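Local atomic coordinates of antigen MTB48, Mycobacterial protein (Mycobacterium smegmatis, PDB entry 4WJ1), a protein that is secreted through the ESX-1 type VII secretion system and is probably involved in DNA conjugation, at least in the recipient strain. Residues S52-K57 with P123-P128; G79-I84 with E182-A187; R238-T243 with N253-L258. One frame throughout, in Å; residues are numbered along the deposited sequence.

Overall arrangement
None of the three contacts is deep core: interaction 1 lies at the surface near the middle of the elongated chain, whereas interactions 2 and 3 are partly buried, on opposite sides of its centre, with their own centres about 81 Å apart. Interactions 1 and 2 both use helix 40-96 of the PE part, once against the loop leading to helix 139-147 and once against the loop before helix 187-230. Interaction 3 stays within the PPE part, pairing helices 234-242 and 248-272. Chemistry changes with place: a selenomethionine against a helix backbone in interaction 1, an indole-to-hydroxyl hydrogen bond in interaction 2, and purely apolar and aromatic packing in interaction 3.

Interaction 1: S52-K57 with P123-P128; sequences SAAKLK and PSMEYP
Met125, a selenomethionine here, reaches from the loop onto the outer surface of segment 52-57 of helix 40-96 and supplies the largest share of the contact. With CG anti to its own carbonyl carbon (chi1 -64°), the side chain leads in toward the helix, and the bends further along lay its selenium against the peptide between Ala54 and Lys55. SE of Met125 is 3.8 Å from C of Ala54 and as far from N of Lys55, while CB of Ala54 touches the same SE at 3.9 Å. The terminal CE of Met125 then slips between the helix backbone and the lysine chain, 3.5 Å from CA of Lys55 and 3.5 Å from its CD. Lys55 sends CG out anti to its backbone N (chi1 173°) and then turns at chi2, which carries CD round to that methyl; its methylenes provide apolar surface. This is a loop lying along a helix: 123-128 belongs to the extended connection from helix 40-96 to helix 139-147, between the PE and PPE parts, and runs in the direction opposite to the helix, with Met125 beside Lys55 and Tyr127 beside Ser52. The other side of the helix looks inward, where Ala53 and Leu56 pack on Trp163 and Leu213 of the PPE helices. Farther along the loop, Tyr127 presents the rim of its ring to Ser52, whose OG lies near the ring plane 3.7 Å from CE1 of Tyr127. That approach is not a hydrogen bond; OG of Ser52 is instead engaged weakly with N of Ile278. The tyrosine also leans on Ala51 and Lys48, earlier on the same helix, and on Glu277. Pro128, beyond it, continues the line on Ser47 and Ala51.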
loop_
_atom_site.group_PDB
_atom_site.type_symbol
_atom_site.label_atom_id
_atom_site.label_comp_id
_atom_site.label_asym_id
_atom_site.label_seq_id
_atom_site.Cartn_x
_atom_site.Cartn_y
_atom_site.Cartn_z
ATOM N N SER A 52 2.708 -7.592 -5.233
ATOM C CA SER A 52 1.673 -6.813 -4.586
ATOM C C SER A 52 2.273 -5.753 -3.668
ATOM O O SER A 52 1.851 -4.605 -3.699
ATOM C CB SER A 52 0.733 -7.725 -3.804
ATOM O OG SER A 52 -0.063 -8.501 -4.698
ATOM N N ALA A 53 3.262 -6.137 -2.863
ATOM C CA ALA A 53 3.898 -5.202 -1.947
ATOM C C ALA A 53 4.507 -4.033 -2.718
ATOM O O ALA A 53 4.366 -2.880 -2.324
ATOM C CB ALA A 53 4.972 -5.900 -1.109
ATOM N N ALA A 54 5.190 -4.345 -3.816
ATOM C CA ALA A 54 5.812 -3.329 -4.646
ATOM C C ALA A 54 4.752 -2.402 -5.266
ATOM O O ALA A 54 4.952 -1.193 -5.343
ATOM C CB ALA A 54 6.654 -3.979 -5.734
ATOM N N LYS A 55 3.633 -2.976 -5.703
ATOM C CA LYS A 55 2.564 -2.195 -6.308
ATOM C C LYS A 55 1.973 -1.253 -5.267
ATOM O O LYS A 55 1.667 -0.101 -5.566
ATOM C CB LYS A 55 1.479 -3.103 -6.894
ATOM C CG LYS A 55 0.228 -2.368 -7.410
ATOM C CD LYS A 55 0.458 -1.700 -8.759
ATOM C CE LYS A 55 -0.754 -1.859 -9.683
ATOM N NZ LYS A 55 -0.941 -3.270 -10.164
ATOM N N LEU A 56 1.839 -1.740 -4.040
ATOM C CA LEU A 56 1.292 -0.922 -2.975
ATOM C C LEU A 56 2.249 0.209 -2.637
ATOM O O LEU A 56 1.838 1.353 -2.508
ATOM C CB LEU A 56 1.003 -1.761 -1.735
ATOM C CG LEU A 56 -0.280 -2.585 -1.799
ATOM C CD1 LEU A 56 -0.385 -3.477 -0.584
ATOM C CD2 LEU A 56 -1.458 -1.660 -1.825
ATOM N N LYS A 57 3.531 -0.106 -2.507
ATOM C CA LYS A 57 4.501 0.920 -2.159
ATOM C C LYS A 57 4.538 2.017 -3.213
ATOM O O LYS A 57 4.597 3.194 -2.870
ATOM C CB LYS A 57 5.891 0.318 -1.961
ATOM C CG LYS A 57 5.972 -0.486 -0.676
ATOM C CD LYS A 57 7.387 -1.001 -0.393
ATOM C CE LYS A 57 7.412 -1.914 0.818
ATOM N NZ LYS A 57 8.720 -2.649 0.938
ATOM N N PRO A 123 4.442 2.939 -11.829
ATOM C CA PRO A 123 5.104 2.053 -12.793
ATOM C C PRO A 123 4.370 0.734 -12.984
ATOM O O PRO A 123 3.783 0.208 -12.040
ATOM C CB PRO A 123 6.479 1.815 -12.163
ATOM C CG PRO A 123 6.285 2.096 -10.727
ATOM C CD PRO A 123 5.322 3.240 -10.692
ATOM N N SER A 124 4.394 0.217 -14.208
ATOM C CA SER A 124 3.764 -1.061 -14.504
ATOM C C SER A 124 4.623 -2.217 -14.009
ATOM O O SER A 124 5.824 -2.297 -14.284
ATOM C CB SER A 124 3.513 -1.194 -15.995
ATOM O OG SER A 124 2.589 -0.208 -16.431
HETATM N N MSE A 125 4.000 -3.103 -13.249
HETATM C CA MSE A 125 4.665 -4.311 -12.792
HETATM C C MSE A 125 3.830 -5.510 -13.230
HETATM O O MSE A 125 2.635 -5.580 -12.932
HETATM C CB MSE A 125 4.855 -4.270 -11.270
HETATM C CG MSE A 125 5.782 -3.148 -10.805
HETATM SE SE MSE A 125 5.417 -2.372 -9.044
HETATM C CE MSE A 125 3.853 -1.310 -9.482
ATOM N N GLU A 126 4.434 -6.434 -13.973
ATOM C CA GLU A 126 3.663 -7.576 -14.428
ATOM C C GLU A 126 3.564 -8.585 -13.295
ATOM O O GLU A 126 4.565 -8.982 -12.698
ATOM C CB GLU A 126 4.257 -8.220 -15.688
ATOM C CG GLU A 126 3.159 -8.684 -16.655
ATOM C CD GLU A 126 3.530 -9.923 -17.458
ATOM O OE1 GLU A 126 4.738 -10.197 -17.622
ATOM O OE2 GLU A 126 2.604 -10.629 -17.922
ATOM N N TYR A 127 2.333 -8.973 -12.998
ATOM C CA TYR A 127 2.049 -9.871 -11.899
ATOM C C TYR A 127 2.371 -11.301 -12.318
ATOM O O TYR A 127 1.920 -11.769 -13.367
ATOM C CB TYR A 127 0.592 -9.725 -11.482
ATOM C CG TYR A 127 0.204 -10.418 -10.205
ATOM C CD1 TYR A 127 0.574 -9.894 -8.966
ATOM C CD2 TYR A 127 -0.559 -11.580 -10.233
ATOM C CE1 TYR A 127 0.203 -10.516 -7.787
ATOM C CE2 TYR A 127 -0.931 -12.219 -9.060
ATOM C CZ TYR A 127 -0.546 -11.684 -7.844
ATOM O OH TYR A 127 -0.923 -12.317 -6.682
ATOM N N PRO A 128 3.182 -11.993 -11.512
ATOM C CA PRO A 128 3.648 -13.344 -11.838
ATOM C C PRO A 128 2.495 -14.345 -11.898
ATOM O O PRO A 128 1.498 -14.161 -11.197
ATOM C CB PRO A 128 4.596 -13.675 -10.683
ATOM C CG PRO A 128 4.912 -12.364 -10.042
ATOM C CD PRO A 128 3.696 -11.529 -10.215
#

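Interaction 2: G79-I84 with E182-A187; sequences GAYQKI and EGWAGA
Trp184 overlaps the hydroxyl end of Tyr81 with the nitrogen edge of its indole, and these two side chains make the whole contact. NE1 of Trp184 donates to OH of Tyr81 across 3.2 Å. The acceptor lies close to the indole plane, but the N-H points partly past it, at 137°, so the bond is bent and rather long. The same edge of the indole meets the phenol beside its hydroxyl: NE1 of Trp184 comes to 3.5 Å from CE2 of Tyr81, and CZ2 of Trp184 to 3.5 Å from its OH. Between the phenol and the five-membered ring the planes are turned by 67°, so the rings meet obliquely. Trp184 sets off from its backbone with CG anti to N (chi1 -166°), which swings the indole out of the loop toward helix 40-96. Trp184, Ala185 and Gly186 form the WxG motif of the PPE domain, and Tyr81 begins a YxxxD/E sequence, here within helix 40-96; in this family the two together probably make up the composite signal for type VII export. Gly186 is the N-cap of helix 187-230. Around the pair, Tyr10 stacks on Tyr81, and Leu15 of helix 12-22 touches both aromatic residues. The chemistry implies one bent, probably modest hydrogen bond that helps orient the rings where the PE and PPE parts meet, the indole N-H and the phenol hydroxyl partnering each other in a setting that Tyr10 and Leu15 make largely apolar.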
loop_
_atom_site.group_PDB
_atom_site.type_symbol
_atom_site.label_atom_id
_atom_site.label_comp_id
_atom_site.label_asym_id
_atom_site.label_seq_id
_atom_site.Cartn_x
_atom_site.Cartn_y
_atom_site.Cartn_z
ATOM N N GLY A 79 -2.548 32.408 -1.694
ATOM C CA GLY A 79 -1.833 33.448 -2.412
ATOM C C GLY A 79 -2.808 34.381 -3.082
ATOM O O GLY A 79 -2.629 35.598 -3.079
ATOM N N ALA A 80 -3.851 33.790 -3.650
ATOM C CA ALA A 80 -4.914 34.546 -4.303
ATOM C C ALA A 80 -5.685 35.391 -3.286
ATOM O O ALA A 80 -6.017 36.546 -3.559
ATOM C CB ALA A 80 -5.857 33.601 -5.044
ATOM N N TYR A 81 -5.950 34.823 -2.110
ATOM C CA TYR A 81 -6.703 35.550 -1.094
ATOM C C TYR A 81 -5.857 36.691 -0.557
ATOM O O TYR A 81 -6.383 37.755 -0.206
ATOM C CB TYR A 81 -7.156 34.631 0.040
ATOM C CG TYR A 81 -8.004 33.468 -0.436
ATOM C CD1 TYR A 81 -8.804 33.584 -1.562
ATOM C CD2 TYR A 81 -7.982 32.243 0.229
ATOM C CE1 TYR A 81 -9.568 32.525 -2.005
ATOM C CE2 TYR A 81 -8.742 31.178 -0.207
ATOM C CZ TYR A 81 -9.534 31.325 -1.330
ATOM O OH TYR A 81 -10.294 30.267 -1.768
ATOM N N GLN A 82 -4.545 36.478 -0.520
ATOM C CA GLN A 82 -3.632 37.538 -0.120
ATOM C C GLN A 82 -3.777 38.742 -1.054
ATOM O O GLN A 82 -3.806 39.890 -0.606
ATOM C CB GLN A 82 -2.184 37.049 -0.118
ATOM C CG GLN A 82 -1.200 38.107 0.344
ATOM C CD GLN A 82 -1.433 38.505 1.789
ATOM O OE1 GLN A 82 -1.926 39.603 2.085
ATOM N NE2 GLN A 82 -1.085 37.605 2.706
ATOM N N LYS A 83 -3.877 38.478 -2.350
ATOM C CA LYS A 83 -3.992 39.563 -3.310
ATOM C C LYS A 83 -5.334 40.251 -3.144
ATOM O O LYS A 83 -5.427 41.476 -3.221
ATOM C CB LYS A 83 -3.818 39.058 -4.741
ATOM C CG LYS A 83 -2.376 39.161 -5.248
ATOM C CD LYS A 83 -2.156 40.465 -6.032
ATOM C CE LYS A 83 -0.908 40.402 -6.921
ATOM N NZ LYS A 83 -0.818 41.557 -7.870
ATOM N N ILE A 84 -6.370 39.461 -2.892
ATOM C CA ILE A 84 -7.709 40.008 -2.701
ATOM C C ILE A 84 -7.695 40.927 -1.490
ATOM O O ILE A 84 -8.265 42.022 -1.518
ATOM C CB ILE A 84 -8.750 38.882 -2.546
ATOM C CG1 ILE A 84 -9.110 38.336 -3.924
ATOM C CG2 ILE A 84 -9.990 39.355 -1.832
ATOM C CD1 ILE A 84 -9.865 37.022 -3.894
ATOM N N GLU A 182 -9.605 25.569 8.996
ATOM C CA GLU A 182 -10.410 26.430 9.851
ATOM C C GLU A 182 -10.648 27.797 9.212
ATOM O O GLU A 182 -9.763 28.357 8.565
ATOM C CB GLU A 182 -9.736 26.597 11.214
ATOM C CG GLU A 182 -9.545 25.288 11.995
ATOM C CD GLU A 182 -10.857 24.664 12.478
ATOM O OE1 GLU A 182 -11.893 25.366 12.527
ATOM O OE2 GLU A 182 -10.847 23.461 12.815
ATOM N N GLY A 183 -11.851 28.327 9.393
ATOM C CA GLY A 183 -12.189 29.647 8.884
ATOM C C GLY A 183 -12.217 29.777 7.371
ATOM O O GLY A 183 -12.258 30.884 6.832
ATOM N N TRP A 184 -12.190 28.654 6.669
ATOM C CA TRP A 184 -12.274 28.696 5.220
ATOM C C TRP A 184 -13.680 28.289 4.787
ATOM O O TRP A 184 -14.198 27.251 5.194
ATOM C CB TRP A 184 -11.220 27.788 4.593
ATOM C CG TRP A 184 -11.022 28.019 3.125
ATOM C CD1 TRP A 184 -11.471 29.087 2.387
ATOM C CD2 TRP A 184 -10.335 27.158 2.208
ATOM N NE1 TRP A 184 -11.098 28.940 1.066
ATOM C CE2 TRP A 184 -10.405 27.765 0.929
ATOM C CE3 TRP A 184 -9.675 25.937 2.337
ATOM C CZ2 TRP A 184 -9.826 27.190 -0.206
ATOM C CZ3 TRP A 184 -9.100 25.369 1.211
ATOM C CH2 TRP A 184 -9.183 25.997 -0.046
ATOM N N ALA A 185 -14.309 29.131 3.983
ATOM C CA ALA A 185 -15.652 28.842 3.509
ATOM C C ALA A 185 -15.814 29.346 2.093
ATOM O O ALA A 185 -15.102 30.250 1.651
ATOM C CB ALA A 185 -16.694 29.464 4.415
ATOM N N GLY A 186 -16.758 28.750 1.381
ATOM C CA GLY A 186 -17.065 29.181 0.036
ATOM C C GLY A 186 -16.812 28.035 -0.906
ATOM O O GLY A 186 -16.534 26.921 -0.474
ATOM N N ALA A 187 -16.903 28.320 -2.197
ATOM C CA ALA A 187 -16.823 27.293 -3.222
ATOM C C ALA A 187 -15.501 26.561 -3.160
ATOM O O ALA A 187 -15.473 25.338 -3.151
ATOM C CB ALA A 187 -17.021 27.902 -4.603
#

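Interaction 3: R238-T243 with N253-L258; sequences REFEET and NAWAML
Phe240 carries the contact for helix 238-242, and its ring meets three residues of the opposing helix. CG stands anti to the backbone N (chi1 -174°), which sends the ring across to Ala254, Trp255 and Leu258. At its rim, CE1 of Phe240 lies 3.9 Å from CB of Ala254, a methyl that sits in the plane of the ring. The same CE1 is 3.7 Å from the backbone N of Trp255, so the phenyl presses right up to the helix backbone. Farther round, CZ of Phe240 touches CB of Trp255 at 3.8 Å, and the indole beyond makes an offset edge-to-face pair in which Trp255 turns its edge to the phenylalanine face. The ring centres, taken on the five-membered ring of Trp255, are 5.7 Å apart and the planes stand at 69°. On the side nearer its own helix, CD1 of Phe240 meets CD1 of Leu258 at 3.8 Å. The arrangement is a helical hairpin at one end of the PPE part, and the contact's centre lies about 47 Å from that of the chain: the short segments run antiparallel at 174°, their axes 11.6 Å apart, a spacing wide enough for an aromatic ring between them. Trp139, from the start of helix 139-147, packs on Leu258 and edge-to-face on Trp255. After Phe240 the helix soon ends, with Thr243 the first residue to leave helical geometry. In the turn that follows, NE1 of Trp245 is hydrogen-bonded to the carbonyl O of Phe240, while its ring meets the phenyl and also touches Ala254.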
loop_
_atom_site.group_PDB
_atom_site.type_symbol
_atom_site.label_atom_id
_atom_site.label_comp_id
_atom_site.label_asym_id
_atom_site.label_seq_id
_atom_site.Cartn_x
_atom_site.Cartn_y
_atom_site.Cartn_z
ATOM N N ARG A 238 17.212 -39.395 6.955
ATOM C CA ARG A 238 18.224 -40.080 7.739
ATOM C C ARG A 238 17.644 -41.357 8.321
ATOM O O ARG A 238 18.239 -42.425 8.218
ATOM C CB ARG A 238 18.759 -39.184 8.859
ATOM C CG ARG A 238 19.547 -39.956 9.912
ATOM C CD ARG A 238 20.325 -39.049 10.850
ATOM N NE ARG A 238 21.267 -39.833 11.645
ATOM C CZ ARG A 238 21.010 -40.320 12.858
ATOM N NH1 ARG A 238 19.836 -40.082 13.435
ATOM N NH2 ARG A 238 21.932 -41.039 13.497
ATOM N N GLU A 239 16.468 -41.236 8.925
ATOM C CA GLU A 239 15.831 -42.358 9.589
ATOM C C GLU A 239 15.547 -43.491 8.613
ATOM O O GLU A 239 15.598 -44.662 8.987
ATOM C CB GLU A 239 14.544 -41.904 10.272
ATOM C CG GLU A 239 14.752 -40.984 11.449
ATOM C CD GLU A 239 13.453 -40.427 11.991
ATOM O OE1 GLU A 239 12.442 -40.434 11.251
ATOM O OE2 GLU A 239 13.448 -39.983 13.162
ATOM N N PHE A 240 15.269 -43.150 7.359
ATOM C CA PHE A 240 14.991 -44.173 6.363
ATOM C C PHE A 240 16.220 -45.028 6.124
ATOM O O PHE A 240 16.114 -46.234 5.931
ATOM C CB PHE A 240 14.518 -43.550 5.053
ATOM C CG PHE A 240 14.083 -44.559 4.035
ATOM C CD1 PHE A 240 12.851 -45.175 4.141
ATOM C CD2 PHE A 240 14.911 -44.902 2.979
ATOM C CE1 PHE A 240 12.447 -46.113 3.206
ATOM C CE2 PHE A 240 14.515 -45.836 2.042
ATOM C CZ PHE A 240 13.280 -46.443 2.154
ATOM N N GLU A 241 17.389 -44.397 6.160
ATOM C CA GLU A 241 18.650 -45.095 5.936
ATOM C C GLU A 241 19.096 -45.884 7.162
ATOM O O GLU A 241 19.477 -47.051 7.064
ATOM C CB GLU A 241 19.740 -44.098 5.536
ATOM C CG GLU A 241 20.962 -44.753 4.910
ATOM C CD GLU A 241 21.066 -44.481 3.419
ATOM O OE1 GLU A 241 20.065 -44.018 2.820
ATOM O OE2 GLU A 241 22.147 -44.747 2.845
ATOM N N GLU A 242 19.036 -45.240 8.320
ATOM C CA GLU A 242 19.545 -45.831 9.551
ATOM C C GLU A 242 18.615 -46.898 10.139
ATOM O O GLU A 242 19.004 -47.648 11.037
ATOM C CB GLU A 242 19.802 -44.733 10.587
ATOM C CG GLU A 242 21.118 -44.903 11.351
ATOM C CD GLU A 242 22.333 -44.501 10.521
ATOM O OE1 GLU A 242 22.229 -43.531 9.729
ATOM O OE2 GLU A 242 23.384 -45.176 10.647
ATOM N N THR A 243 17.392 -46.978 9.634
ATOM C CA THR A 243 16.442 -47.956 10.149
ATOM C C THR A 243 16.796 -49.358 9.674
ATOM O O THR A 243 17.058 -49.577 8.489
ATOM C CB THR A 243 15.006 -47.619 9.726
ATOM O OG1 THR A 243 14.620 -46.391 10.341
ATOM C CG2 THR A 243 14.043 -48.696 10.173
ATOM N N ASN A 253 7.787 -50.510 0.869
ATOM C CA ASN A 253 6.477 -49.988 1.246
ATOM C C ASN A 253 6.634 -48.680 2.012
ATOM O O ASN A 253 5.867 -47.734 1.813
ATOM C CB ASN A 253 5.699 -51.006 2.076
ATOM C CG ASN A 253 5.265 -52.212 1.252
ATOM O OD1 ASN A 253 5.009 -52.095 0.050
ATOM N ND2 ASN A 253 5.187 -53.377 1.894
ATOM N N ALA A 254 7.648 -48.632 2.872
ATOM C CA ALA A 254 7.993 -47.409 3.581
ATOM C C ALA A 254 8.324 -46.279 2.606
ATOM O O ALA A 254 7.836 -45.156 2.766
ATOM C CB ALA A 254 9.142 -47.647 4.500
ATOM N N TRP A 255 9.153 -46.572 1.607
ATOM C CA TRP A 255 9.545 -45.551 0.647
ATOM C C TRP A 255 8.305 -45.016 -0.040
ATOM O O TRP A 255 8.127 -43.812 -0.165
ATOM C CB TRP A 255 10.541 -46.087 -0.391
ATOM C CG TRP A 255 11.106 -44.994 -1.260
ATOM C CD1 TRP A 255 12.297 -44.334 -1.087
ATOM C CD2 TRP A 255 10.494 -44.418 -2.421
ATOM N NE1 TRP A 255 12.459 -43.383 -2.076
ATOM C CE2 TRP A 255 11.370 -43.419 -2.904
ATOM C CE3 TRP A 255 9.289 -44.649 -3.100
ATOM C CZ2 TRP A 255 11.070 -42.645 -4.037
ATOM C CZ3 TRP A 255 8.994 -43.883 -4.232
ATOM C CH2 TRP A 255 9.883 -42.892 -4.684
ATOM N N ALA A 256 7.439 -45.928 -0.460
ATOM C CA ALA A 256 6.206 -45.564 -1.137
ATOM C C ALA A 256 5.317 -44.690 -0.263
ATOM O O ALA A 256 4.791 -43.669 -0.725
ATOM C CB ALA A 256 5.465 -46.806 -1.557
HETATM N N MSE A 257 5.152 -45.085 0.994
HETATM C CA MSE A 257 4.333 -44.322 1.931
HETATM C C MSE A 257 4.844 -42.903 2.102
HETATM O O MSE A 257 4.068 -41.948 2.076
HETATM C CB MSE A 257 4.281 -45.005 3.290
HETATM C CG MSE A 257 3.272 -46.106 3.367
HETATM SE SE MSE A 257 3.305 -46.863 5.143
HETATM C CE MSE A 257 2.725 -45.270 6.099
ATOM N N LEU A 258 6.153 -42.773 2.266
ATOM C CA LEU A 258 6.770 -41.466 2.427
ATOM C C LEU A 258 6.642 -40.658 1.144
ATOM O O LEU A 258 6.430 -39.447 1.182
ATOM C CB LEU A 258 8.234 -41.613 2.842
ATOM C CG LEU A 258 8.406 -42.246 4.230
ATOM C CD1 LEU A 258 9.738 -42.933 4.356
ATOM C CD2 LEU A 258 8.255 -41.183 5.303
#